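Local coordinates for protein glutathione-specific gamma-glutamylcyclotransferase (Saccharomyces cerevisiae S288c, PDB 5HWK) that cleaves glutathione into 5-oxo-L-proline and the dipeptide Cys-Gly, sparing other gamma-glutamyl peptides, as a cyclotransferase of the ChaC subfamily, at residues A[11-16]-A[35-40]; A[53-58]-A[172-177]; A[42-47]-A[115-120]; A[106-111]-A[119-124]. One frame throughout, in Å; residues are numbered along the deposited sequence.

Interaction 1 (A[11-16]-A[35-40]); sequences LGYGSL and FARRFW. With BEZ (benzoic acid), chain C.
Tyr-13, just past the end of strand 8-12, faces Arg-37 of strand 35-40 with CA atoms 7.6 Å apart, too far for backbone pairing, and the side chain of Arg-37 spans the gap. With CG anti to the backbone N (chi1 172°) and a bend at chi3, the arginine brings NH1 to the carbonyl of Tyr-13: NH1 donates to O at 2.8 Å, tilted slightly out of both the guanidinium and the carbonyl plane. On the way its CD passes the edge of the tyrosine ring. One face of that ring takes carboxylate oxygen O2 of the benzoate, 3.1 Å from CD2 of Tyr-13. The carboxylate is gripped by three backbone N-H groups: Tyr-13 N donates to O2 (2.9 Å), while Gly-14 N (2.8 Å) and Leu-16 N (2.9 Å) both donate to O1. Residues 10-15, the end of strand 8-12 and the glycine-containing turn after it, bind substrate by similarity, and benzoate probably occupies part of the glutathione site. A serine at Tyr-13 would probably open a gap beside the benzoate and leave the carbonyl of Tyr-161 without the hydroxyl that bonds it. Arg-37 also forms a salt bridge with Asp-218 and a hydrogen bond to the carbonyl of Ile-93, while strand 154-163 packs on Tyr-13 through Val-160 and strand 54-61 touches both residues through Leu-59.

Interaction 2 (A[53-58]-A[172-177]); sequences PGRVAT and GPETVD
The guanidinium of Arg-55 and the carboxylate of Glu-174 meet edge to edge, their planes only 15° apart, so the pair forms one nearly flat unit. The grip is side-on and twofold: NE donates to OE1 at 2.8 Å and NH2 of Arg-55 donates to OE2 of Glu-174, also at 2.8 Å. Both oxygens use their syn lone pairs, and the N-H of NE points almost straight at its acceptor (169°). The two side chains come from opposite directions. Arg-55 folds at chi2 (-77°), which carries its NH1 back over the preceding peptide to bond Gly-54 O at 3.2 Å from above the carbonyl plane; Glu-174 reaches out with its chain extended beyond CG. The bridge ties strand 54-61, the middle strand of the small three-stranded antiparallel sheet, to the loop leading into helix 176-185, where Thr-175 is the N-cap. Glu-174 OE1 has a second partner in Thr-179 OG1, in the first turn of that helix, so the carboxylate links strand and helix start. A leucine in place of Arg-55 would probably leave the carboxylate of Glu-174 without its opposite charge and the Gly-54 carbonyl without this donor. The side chain of Arg-55 also touches Thr-179, Val-182 and Ile-183 of the helix, and Val-171 touches it from the loop before Gly-172.

Interaction 3 (A[42-47]-A[115-120]); sequences SSTDHR and EQNGYT. With BEZ (benzoic acid), chain C; PO4 (phosphate ion), chain D.
Phosphate oxygen O3 is held by three donors of segment 42-47: Ser-43 OG at 2.6 Å, His-46 ND1 at 2.7 Å and the backbone N of Asp-45. The ion, probably from the crystallisation liquor, lies in an anion-binding niche between the loop after strand 42-43 and the type II turn 116-119 that leads into strand 119-129. From the turn, the backbone N-H groups of Gln-116 and Asn-117 both bond O2, and Asn-117 ND2 reaches O1 at 2.8 Å, where Thr-44 N also donates. The same amide nitrogen joins the segments directly, donating to OD2 of Asp-45 at 3.0 Å; it meets that oxygen from above the carboxylate plane, the two flat groups being turned 62° apart. A water bridges Asp-45 OD2 and Asn-117 OD1 as well. His-46, with CG anti to its carbonyl carbon (chi1 -66°), lays one face over the backbone N and CA of Glu-115 while its edge meets the phosphate. Glu-115, the proton acceptor by similarity, bends at chi2 away from the ion: OE1 bonds Ser-15 OG and comes near the benzoate ring, whose C3 and C4 lie over one face of Tyr-119. The other carboxylate oxygen is linked to Arg-47 through a single water, which donates to Glu-115 OE2 at 2.6 Å and accepts from Arg-47 NE at 2.7 Å.

Interaction 4 (A[106-111]-A[119-124]); sequences EVREYL and YTLHEV. With BEZ (benzoic acid), chain C.
Leu-121, on strand 119-129, projects toward segment 106-111 and meets two side chains there through its two methyl branches. Its CD2 lies 3.7 Å from CG of Arg-108 and about 4.0 Å above the centre of the guanidinium plane. Arg-108 runs extended from CG to NE and then turns at chi4 (74°), which lays the guanidinium face over the same methyl that CG touches. CD1 of Leu-121 turns instead to CG1 of Val-107, a looser contact at 4.5 Å. Segment 106-111 belongs to the connection between strands 91-99 and 119-129 of the large antiparallel sheet, whose strands 8-12 and 154-163 also bond to each other, consistent with the closed barrel of the gamma-glutamylcyclotransferase fold; here this connection folds back against the strand that follows it. Val-107 also touches Ile-8 and Val-10 of strand 8-12. Further along, Leu-111 points its two methyls at different partners: CD1 packs on CB of Tyr-119 at 3.4 Å, and CD2 touches C4 of the benzoate ring at 3.5 Å. Leu-111 thereby forms part of the wall of the ligand pocket, and the hydroxyl of Tyr-119 makes a hydrogen bond to the carbonyl of Ala-57.

In the fold
Three of the four contacts converge on the benzoate: interaction 1 holds its carboxylate, while interactions 3 and 4 supply side chains round its ring. Interactions 1 and 3 meet at the presumed active site, where Ser-15 OG lies 2.7 Å from Glu-115 OE1, the proton acceptor by similarity. Interactions 3 and 4 share Tyr-119, whose CE1 is 3.6 Å from Tyr-13 OH of interaction 1 and whose OH is 2.7 Å from Ala-57 O of interaction 2. Interaction 2 stands farther out, the Arg-55 side chain about 13 Å from the benzoate, but its strand 54-61 runs between strands 35-40 and 42-43, joining it to interactions 1 and 3.

Interaction 1 (A[11-16]-A[35-40])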
# COMPACT_ATOMS: atom_id res chain seq x y z
N LEU A 11 4.62 5.48 -5.65
CA LEU A 11 4.40 4.15 -5.10
C LEU A 11 2.95 3.76 -5.29
O LEU A 11 2.05 4.60 -5.14
CB LEU A 11 4.63 4.18 -3.60
CG LEU A 11 6.04 4.36 -3.08
CD1 LEU A 11 6.01 4.32 -1.53
CD2 LEU A 11 6.88 3.28 -3.66
N GLY A 12 2.73 2.52 -5.68
CA GLY A 12 1.39 1.96 -5.63
C GLY A 12 1.33 0.77 -4.70
O GLY A 12 2.14 -0.16 -4.82
N TYR A 13 0.37 0.76 -3.76
CA TYR A 13 0.22 -0.33 -2.81
C TYR A 13 -1.22 -0.84 -2.78
O TYR A 13 -1.50 -1.82 -2.09
CB TYR A 13 0.68 0.06 -1.39
CG TYR A 13 -0.12 1.19 -0.83
CD1 TYR A 13 -1.27 0.94 -0.12
CD2 TYR A 13 0.29 2.49 -0.99
CE1 TYR A 13 -2.02 1.95 0.37
CE2 TYR A 13 -0.45 3.53 -0.45
CZ TYR A 13 -1.62 3.25 0.24
OH TYR A 13 -2.36 4.28 0.78
N GLY A 14 -2.13 -0.19 -3.50
CA GLY A 14 -3.54 -0.56 -3.54
C GLY A 14 -3.98 -0.59 -4.98
O GLY A 14 -3.35 -1.29 -5.78
N SER A 15 -5.05 0.14 -5.32
CA SER A 15 -5.58 0.06 -6.67
C SER A 15 -4.64 0.58 -7.72
O SER A 15 -4.84 0.25 -8.88
CB SER A 15 -6.94 0.76 -6.81
OG SER A 15 -6.84 2.15 -6.56
N LEU A 16 -3.63 1.41 -7.39
CA LEU A 16 -2.71 1.82 -8.46
C LEU A 16 -1.91 0.65 -8.98
O LEU A 16 -1.34 0.77 -10.07
CB LEU A 16 -1.74 2.90 -7.96
CG LEU A 16 -2.35 4.29 -7.75
CD1 LEU A 16 -1.39 5.18 -6.88
CD2 LEU A 16 -2.68 4.97 -9.07
N PHE A 35 6.98 0.47 5.79
CA PHE A 35 5.54 0.69 5.91
C PHE A 35 4.88 -0.67 6.03
O PHE A 35 5.35 -1.66 5.47
CB PHE A 35 5.00 1.38 4.65
CG PHE A 35 5.50 2.79 4.45
CD1 PHE A 35 6.70 3.07 3.77
CD2 PHE A 35 4.77 3.87 4.96
CE1 PHE A 35 7.13 4.37 3.62
CE2 PHE A 35 5.23 5.18 4.81
CZ PHE A 35 6.39 5.43 4.13
N ALA A 36 3.76 -0.71 6.75
CA ALA A 36 2.86 -1.85 6.72
C ALA A 36 1.58 -1.44 6.01
O ALA A 36 1.07 -0.34 6.23
CB ALA A 36 2.46 -2.24 8.15
N ARG A 37 1.00 -2.34 5.22
CA ARG A 37 -0.27 -2.05 4.54
C ARG A 37 -1.41 -2.72 5.31
O ARG A 37 -1.31 -3.89 5.67
CB ARG A 37 -0.25 -2.59 3.11
CG ARG A 37 -1.60 -2.51 2.39
CD ARG A 37 -1.53 -2.96 0.95
NE ARG A 37 -0.91 -4.26 0.87
CZ ARG A 37 -0.02 -4.59 -0.06
NH1 ARG A 37 0.19 -3.79 -1.12
NH2 ARG A 37 0.64 -5.74 0.03
N ARG A 38 -2.45 -1.94 5.63
CA ARG A 38 -3.58 -2.48 6.38
C ARG A 38 -4.86 -1.94 5.76
O ARG A 38 -4.90 -0.82 5.25
CB ARG A 38 -3.52 -2.03 7.87
CG ARG A 38 -2.41 -2.69 8.71
CD ARG A 38 -2.67 -4.17 8.85
NE ARG A 38 -1.71 -4.89 9.68
CZ ARG A 38 -0.59 -5.46 9.23
NH1 ARG A 38 -0.22 -5.32 7.96
NH2 ARG A 38 0.18 -6.15 10.08
N PHE A 39 -5.95 -2.71 5.89
CA PHE A 39 -7.24 -2.26 5.37
C PHE A 39 -7.98 -1.47 6.46
O PHE A 39 -9.05 -1.84 6.97
CB PHE A 39 -8.07 -3.44 4.86
CG PHE A 39 -7.78 -3.85 3.43
CD1 PHE A 39 -6.49 -4.03 2.98
CD2 PHE A 39 -8.84 -4.09 2.56
CE1 PHE A 39 -6.25 -4.43 1.67
CE2 PHE A 39 -8.63 -4.52 1.29
CZ PHE A 39 -7.33 -4.67 0.82
N TRP A 40 -7.32 -0.38 6.88
CA TRP A 40 -7.71 0.48 7.99
C TRP A 40 -8.20 1.84 7.54
O TRP A 40 -8.22 2.78 8.36
CB TRP A 40 -6.59 0.58 9.00
CG TRP A 40 -6.31 -0.69 9.72
CD1 TRP A 40 -7.02 -1.87 9.65
CD2 TRP A 40 -5.28 -0.90 10.69
NE1 TRP A 40 -6.45 -2.81 10.48
CE2 TRP A 40 -5.38 -2.23 11.13
CE3 TRP A 40 -4.25 -0.10 11.18
CZ2 TRP A 40 -4.49 -2.78 12.06
CZ3 TRP A 40 -3.36 -0.65 12.11
CH2 TRP A 40 -3.50 -1.97 12.54
C BEZ C . -2.28 3.12 -4.11
O1 BEZ C . -2.43 2.19 -4.85
O2 BEZ C . -1.14 3.29 -3.66
C1 BEZ C . -3.43 3.98 -3.69
C2 BEZ C . -3.22 4.87 -2.65
C3 BEZ C . -4.28 5.65 -2.18
C4 BEZ C . -5.52 5.60 -2.79
C5 BEZ C . -5.70 4.73 -3.86
C6 BEZ C . -4.68 3.91 -4.32

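Interaction 2 (A[53-58]-A[172-177])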
# COMPACT_ATOMS: atom_id res chain seq x y z
N PRO A 53 -19.83 2.08 5.50
CA PRO A 53 -18.55 2.18 4.81
C PRO A 53 -17.89 0.83 4.61
O PRO A 53 -18.08 -0.13 5.37
CB PRO A 53 -17.71 3.04 5.76
CG PRO A 53 -18.76 3.87 6.59
CD PRO A 53 -19.89 2.85 6.77
N GLY A 54 -17.05 0.77 3.60
CA GLY A 54 -16.20 -0.38 3.38
C GLY A 54 -14.80 -0.18 3.97
O GLY A 54 -14.54 0.76 4.73
N ARG A 55 -13.87 -1.03 3.55
CA ARG A 55 -12.50 -1.02 4.02
C ARG A 55 -11.56 -1.11 2.83
O ARG A 55 -11.64 -2.05 2.04
CB ARG A 55 -12.16 -2.15 4.97
CG ARG A 55 -12.97 -2.19 6.20
CD ARG A 55 -12.44 -1.12 7.15
NE ARG A 55 -13.08 -1.15 8.47
CZ ARG A 55 -14.17 -0.46 8.75
NH1 ARG A 55 -14.78 0.28 7.85
NH2 ARG A 55 -14.66 -0.51 9.98
N VAL A 56 -10.61 -0.17 2.75
CA VAL A 56 -9.64 -0.14 1.65
C VAL A 56 -8.26 0.09 2.26
O VAL A 56 -8.11 0.25 3.46
CB VAL A 56 -10.03 0.92 0.60
CG1 VAL A 56 -11.30 0.50 -0.14
CG2 VAL A 56 -10.17 2.29 1.21
N ALA A 57 -7.23 -0.00 1.41
CA ALA A 57 -5.86 -0.08 1.91
C ALA A 57 -5.27 1.29 2.25
O ALA A 57 -5.48 2.28 1.53
CB ALA A 57 -4.98 -0.73 0.86
N THR A 58 -4.48 1.32 3.31
CA THR A 58 -3.59 2.46 3.59
C THR A 58 -2.26 1.90 4.02
O THR A 58 -2.13 0.72 4.28
CB THR A 58 -4.26 3.42 4.60
OG1 THR A 58 -3.44 4.57 4.74
CG2 THR A 58 -4.42 2.79 5.96
N GLY A 172 -8.31 2.28 11.96
CA GLY A 172 -7.43 1.35 12.65
C GLY A 172 -7.25 1.79 14.09
O GLY A 172 -7.62 2.91 14.49
N PRO A 173 -6.68 0.89 14.93
CA PRO A 173 -6.39 -0.50 14.61
C PRO A 173 -7.69 -1.29 14.62
O PRO A 173 -8.67 -0.95 15.30
CB PRO A 173 -5.48 -0.93 15.75
CG PRO A 173 -5.96 -0.13 16.91
CD PRO A 173 -6.40 1.20 16.35
N GLU A 174 -7.73 -2.32 13.81
CA GLU A 174 -8.86 -3.21 13.75
C GLU A 174 -8.30 -4.61 13.57
O GLU A 174 -7.31 -4.78 12.86
CB GLU A 174 -9.67 -2.79 12.53
CG GLU A 174 -11.10 -3.16 12.56
CD GLU A 174 -11.94 -2.48 11.47
OE1 GLU A 174 -11.65 -2.72 10.30
OE2 GLU A 174 -12.90 -1.76 11.80
N THR A 175 -8.92 -5.60 14.21
CA THR A 175 -8.48 -6.98 14.02
C THR A 175 -8.94 -7.49 12.65
O THR A 175 -9.86 -6.95 12.02
CB THR A 175 -9.08 -7.91 15.07
OG1 THR A 175 -10.48 -7.99 14.83
CG2 THR A 175 -8.83 -7.38 16.50
N VAL A 176 -8.28 -8.55 12.17
CA VAL A 176 -8.69 -9.16 10.90
C VAL A 176 -10.16 -9.58 10.95
O VAL A 176 -10.91 -9.38 9.98
CB VAL A 176 -7.76 -10.33 10.57
CG1 VAL A 176 -8.43 -11.30 9.65
CG2 VAL A 176 -6.49 -9.79 9.93
N ASP A 177 -10.62 -10.11 12.09
CA ASP A 177 -12.02 -10.52 12.18
C ASP A 177 -12.96 -9.32 11.98
O ASP A 177 -13.94 -9.39 11.23
CB ASP A 177 -12.30 -11.18 13.52
CG ASP A 177 -13.66 -11.82 13.57
OD1 ASP A 177 -13.88 -12.75 12.77
OD2 ASP A 177 -14.49 -11.39 14.41

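Interaction 3 (A[42-47]-A[115-120])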
# COMPACT_ATOMS: atom_id res chain seq x y z
N SER A 42 -11.57 3.66 5.74
CA SER A 42 -12.93 3.39 5.27
C SER A 42 -13.18 3.98 3.89
O SER A 42 -12.53 4.94 3.48
CB SER A 42 -13.93 3.95 6.25
OG SER A 42 -13.76 5.32 6.26
N SER A 43 -14.08 3.34 3.11
CA SER A 43 -14.49 3.83 1.81
C SER A 43 -15.99 4.08 1.86
O SER A 43 -16.78 3.17 2.20
CB SER A 43 -14.17 2.81 0.74
OG SER A 43 -14.77 3.22 -0.47
N THR A 44 -16.40 5.29 1.49
CA THR A 44 -17.81 5.66 1.45
C THR A 44 -18.32 6.00 0.08
O THR A 44 -19.52 6.20 -0.06
CB THR A 44 -18.13 6.79 2.45
OG1 THR A 44 -17.35 7.92 2.08
CG2 THR A 44 -17.70 6.38 3.82
N ASP A 45 -17.45 6.05 -0.95
CA ASP A 45 -17.87 6.41 -2.30
C ASP A 45 -17.54 5.34 -3.32
O ASP A 45 -17.90 5.49 -4.50
CB ASP A 45 -17.24 7.74 -2.74
CG ASP A 45 -17.76 8.94 -1.96
OD1 ASP A 45 -18.94 8.96 -1.51
OD2 ASP A 45 -16.98 9.91 -1.80
N HIS A 46 -16.87 4.26 -2.91
CA HIS A 46 -16.41 3.28 -3.90
C HIS A 46 -16.78 1.87 -3.48
O HIS A 46 -17.47 1.16 -4.23
CB HIS A 46 -14.93 3.46 -4.15
CG HIS A 46 -14.63 4.76 -4.79
ND1 HIS A 46 -14.51 5.92 -4.07
CD2 HIS A 46 -14.50 5.10 -6.10
CE1 HIS A 46 -14.30 6.93 -4.89
NE2 HIS A 46 -14.29 6.46 -6.13
N ARG A 47 -16.29 1.44 -2.31
CA ARG A 47 -16.47 0.07 -1.86
C ARG A 47 -17.37 -0.01 -0.63
O ARG A 47 -17.53 -1.09 -0.04
CB ARG A 47 -15.11 -0.55 -1.58
CG ARG A 47 -14.20 -0.63 -2.82
CD ARG A 47 -14.77 -1.52 -3.91
NE ARG A 47 -13.92 -1.40 -5.12
CZ ARG A 47 -14.11 -2.19 -6.18
NH1 ARG A 47 -15.01 -3.15 -6.13
NH2 ARG A 47 -13.36 -2.02 -7.27
N GLU A 115 -10.32 5.44 -4.74
CA GLU A 115 -10.53 5.73 -3.33
C GLU A 115 -9.80 7.03 -3.02
O GLU A 115 -8.66 7.25 -3.48
CB GLU A 115 -9.91 4.60 -2.52
CG GLU A 115 -10.38 3.18 -3.00
CD GLU A 115 -9.70 2.65 -4.28
OE1 GLU A 115 -8.50 2.90 -4.62
OE2 GLU A 115 -10.36 1.91 -5.02
N GLN A 116 -10.45 7.92 -2.27
CA GLN A 116 -9.94 9.29 -2.22
C GLN A 116 -10.18 9.97 -0.87
O GLN A 116 -9.36 10.79 -0.44
CB GLN A 116 -10.60 10.13 -3.33
CG GLN A 116 -10.05 11.54 -3.43
CD GLN A 116 -10.43 12.23 -4.74
OE1 GLN A 116 -11.54 12.04 -5.26
NE2 GLN A 116 -9.49 13.02 -5.30
N ASN A 117 -11.31 9.71 -0.19
CA ASN A 117 -11.60 10.47 1.03
C ASN A 117 -10.54 10.19 2.08
O ASN A 117 -10.23 9.04 2.39
CB ASN A 117 -12.97 10.04 1.59
CG ASN A 117 -14.10 10.58 0.80
OD1 ASN A 117 -14.11 11.76 0.45
ND2 ASN A 117 -15.08 9.73 0.50
N GLY A 118 -9.98 11.26 2.63
CA GLY A 118 -9.04 11.17 3.72
C GLY A 118 -7.61 10.84 3.32
O GLY A 118 -6.72 10.80 4.19
N TYR A 119 -7.32 10.64 2.04
CA TYR A 119 -5.96 10.39 1.61
C TYR A 119 -5.24 11.70 1.38
O TYR A 119 -5.82 12.66 0.86
CB TYR A 119 -5.92 9.57 0.31
CG TYR A 119 -6.29 8.12 0.49
CD1 TYR A 119 -5.32 7.15 0.81
CD2 TYR A 119 -7.62 7.70 0.38
CE1 TYR A 119 -5.66 5.80 0.95
CE2 TYR A 119 -7.96 6.35 0.51
CZ TYR A 119 -6.99 5.41 0.80
OH TYR A 119 -7.34 4.11 0.94
N THR A 120 -3.97 11.71 1.72
CA THR A 120 -3.08 12.85 1.47
C THR A 120 -1.82 12.41 0.75
O THR A 120 -1.41 11.23 0.82
CB THR A 120 -2.75 13.57 2.80
OG1 THR A 120 -2.26 12.61 3.75
CG2 THR A 120 -3.99 14.28 3.36
C BEZ C . -2.28 3.12 -4.11
O1 BEZ C . -2.43 2.19 -4.85
O2 BEZ C . -1.14 3.29 -3.66
C1 BEZ C . -3.43 3.98 -3.69
C2 BEZ C . -3.22 4.87 -2.65
C3 BEZ C . -4.28 5.65 -2.18
C4 BEZ C . -5.52 5.60 -2.79
C5 BEZ C . -5.70 4.73 -3.86
C6 BEZ C . -4.68 3.91 -4.32
P PO4 D . -13.68 6.58 -0.59
O1 PO4 D . -14.37 7.02 0.70
O2 PO4 D . -13.15 7.78 -1.34
O3 PO4 D . -14.61 5.67 -1.42
O4 PO4 D . -12.46 5.69 -0.18
O HOH W 1 -16.49 13.10 -1.16
O HOH W 2 -12.72 1.00 -5.57

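Interaction 4 (A[106-111]-A[119-124])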
# COMPACT_ATOMS: atom_id res chain seq x y z
N GLU A 106 0.04 15.60 -13.07
CA GLU A 106 -1.20 14.84 -12.95
C GLU A 106 -1.25 14.00 -11.67
O GLU A 106 -2.32 13.51 -11.30
CB GLU A 106 -1.31 13.90 -14.14
CG GLU A 106 -1.64 14.63 -15.41
CD GLU A 106 -1.44 13.77 -16.64
OE1 GLU A 106 -1.53 12.53 -16.50
OE2 GLU A 106 -1.17 14.34 -17.73
N VAL A 107 -0.10 13.79 -11.03
CA VAL A 107 -0.05 12.96 -9.83
C VAL A 107 -1.00 13.50 -8.77
O VAL A 107 -1.67 12.74 -8.05
CB VAL A 107 1.41 12.86 -9.36
CG1 VAL A 107 1.51 12.13 -8.06
CG2 VAL A 107 2.22 12.13 -10.41
N ARG A 108 -1.14 14.83 -8.70
CA ARG A 108 -1.99 15.45 -7.70
C ARG A 108 -3.46 15.17 -7.94
O ARG A 108 -4.28 15.52 -7.08
CB ARG A 108 -1.68 16.95 -7.63
CG ARG A 108 -0.65 17.27 -6.57
CD ARG A 108 -0.33 18.76 -6.36
NE ARG A 108 0.44 18.94 -5.13
CZ ARG A 108 1.72 18.62 -5.01
NH1 ARG A 108 2.37 18.12 -6.05
NH2 ARG A 108 2.36 18.80 -3.86
N GLU A 109 -3.82 14.54 -9.06
CA GLU A 109 -5.21 14.24 -9.38
C GLU A 109 -5.50 12.75 -9.52
O GLU A 109 -6.61 12.38 -9.90
CB GLU A 109 -5.67 15.00 -10.63
CG GLU A 109 -5.59 16.52 -10.50
N TYR A 110 -4.54 11.86 -9.19
CA TYR A 110 -4.73 10.44 -9.45
C TYR A 110 -5.86 9.84 -8.65
O TYR A 110 -6.40 8.82 -9.05
CB TYR A 110 -3.47 9.66 -9.09
CG TYR A 110 -2.36 9.77 -10.08
CD1 TYR A 110 -2.57 10.33 -11.35
CD2 TYR A 110 -1.09 9.28 -9.78
CE1 TYR A 110 -1.52 10.40 -12.29
CE2 TYR A 110 -0.04 9.36 -10.70
CZ TYR A 110 -0.26 9.92 -11.94
OH TYR A 110 0.78 10.00 -12.82
N LEU A 111 -6.21 10.43 -7.51
CA LEU A 111 -7.28 9.81 -6.71
C LEU A 111 -8.68 10.16 -7.21
O LEU A 111 -9.65 9.62 -6.66
CB LEU A 111 -7.16 10.13 -5.22
CG LEU A 111 -5.85 9.65 -4.58
CD1 LEU A 111 -5.98 9.63 -3.08
CD2 LEU A 111 -5.41 8.26 -5.05
N TYR A 119 -7.32 10.64 2.04
CA TYR A 119 -5.96 10.39 1.61
C TYR A 119 -5.24 11.70 1.38
O TYR A 119 -5.82 12.66 0.86
CB TYR A 119 -5.92 9.57 0.31
CG TYR A 119 -6.29 8.12 0.49
CD1 TYR A 119 -5.32 7.15 0.81
CD2 TYR A 119 -7.62 7.70 0.38
CE1 TYR A 119 -5.66 5.80 0.95
CE2 TYR A 119 -7.96 6.35 0.51
CZ TYR A 119 -6.99 5.41 0.80
OH TYR A 119 -7.34 4.11 0.94
N THR A 120 -3.97 11.71 1.72
CA THR A 120 -3.08 12.85 1.47
C THR A 120 -1.82 12.41 0.75
O THR A 120 -1.41 11.23 0.82
CB THR A 120 -2.75 13.57 2.80
OG1 THR A 120 -2.26 12.61 3.75
CG2 THR A 120 -3.99 14.28 3.36
N LEU A 121 -1.24 13.36 0.03
CA LEU A 121 -0.09 13.06 -0.82
C LEU A 121 1.17 13.38 -0.02
O LEU A 121 1.28 14.47 0.55
CB LEU A 121 -0.17 13.96 -2.04
CG LEU A 121 0.96 13.80 -3.03
CD1 LEU A 121 1.05 12.40 -3.60
CD2 LEU A 121 0.77 14.84 -4.14
N HIS A 122 2.11 12.43 -0.00
CA HIS A 122 3.35 12.56 0.74
C HIS A 122 4.53 12.26 -0.17
O HIS A 122 4.44 11.49 -1.11
CB HIS A 122 3.39 11.63 1.92
CG HIS A 122 2.29 11.88 2.89
ND1 HIS A 122 2.47 12.62 4.03
CD2 HIS A 122 0.98 11.56 2.84
CE1 HIS A 122 1.32 12.69 4.69
NE2 HIS A 122 0.40 12.07 3.98
N GLU A 123 5.65 12.91 0.11
CA GLU A 123 6.89 12.60 -0.57
C GLU A 123 7.84 12.00 0.45
O GLU A 123 8.06 12.59 1.54
CB GLU A 123 7.49 13.89 -1.15
CG GLU A 123 6.94 14.30 -2.50
CD GLU A 123 5.46 14.62 -2.53
OE1 GLU A 123 4.97 15.40 -1.68
OE2 GLU A 123 4.75 14.07 -3.41
N VAL A 124 8.39 10.84 0.12
CA VAL A 124 9.19 10.06 1.06
C VAL A 124 10.34 9.41 0.33
O VAL A 124 10.23 9.06 -0.83
CB VAL A 124 8.35 9.06 1.87
CG1 VAL A 124 7.75 7.98 0.95
CG2 VAL A 124 9.17 8.48 3.00
C BEZ C . -2.28 3.12 -4.11
O1 BEZ C . -2.43 2.19 -4.85
O2 BEZ C . -1.14 3.29 -3.66
C1 BEZ C . -3.43 3.98 -3.69
C2 BEZ C . -3.22 4.87 -2.65
C3 BEZ C . -4.28 5.65 -2.18
C4 BEZ C . -5.52 5.60 -2.79
C5 BEZ C . -5.70 4.73 -3.86
C6 BEZ C . -4.68 3.91 -4.32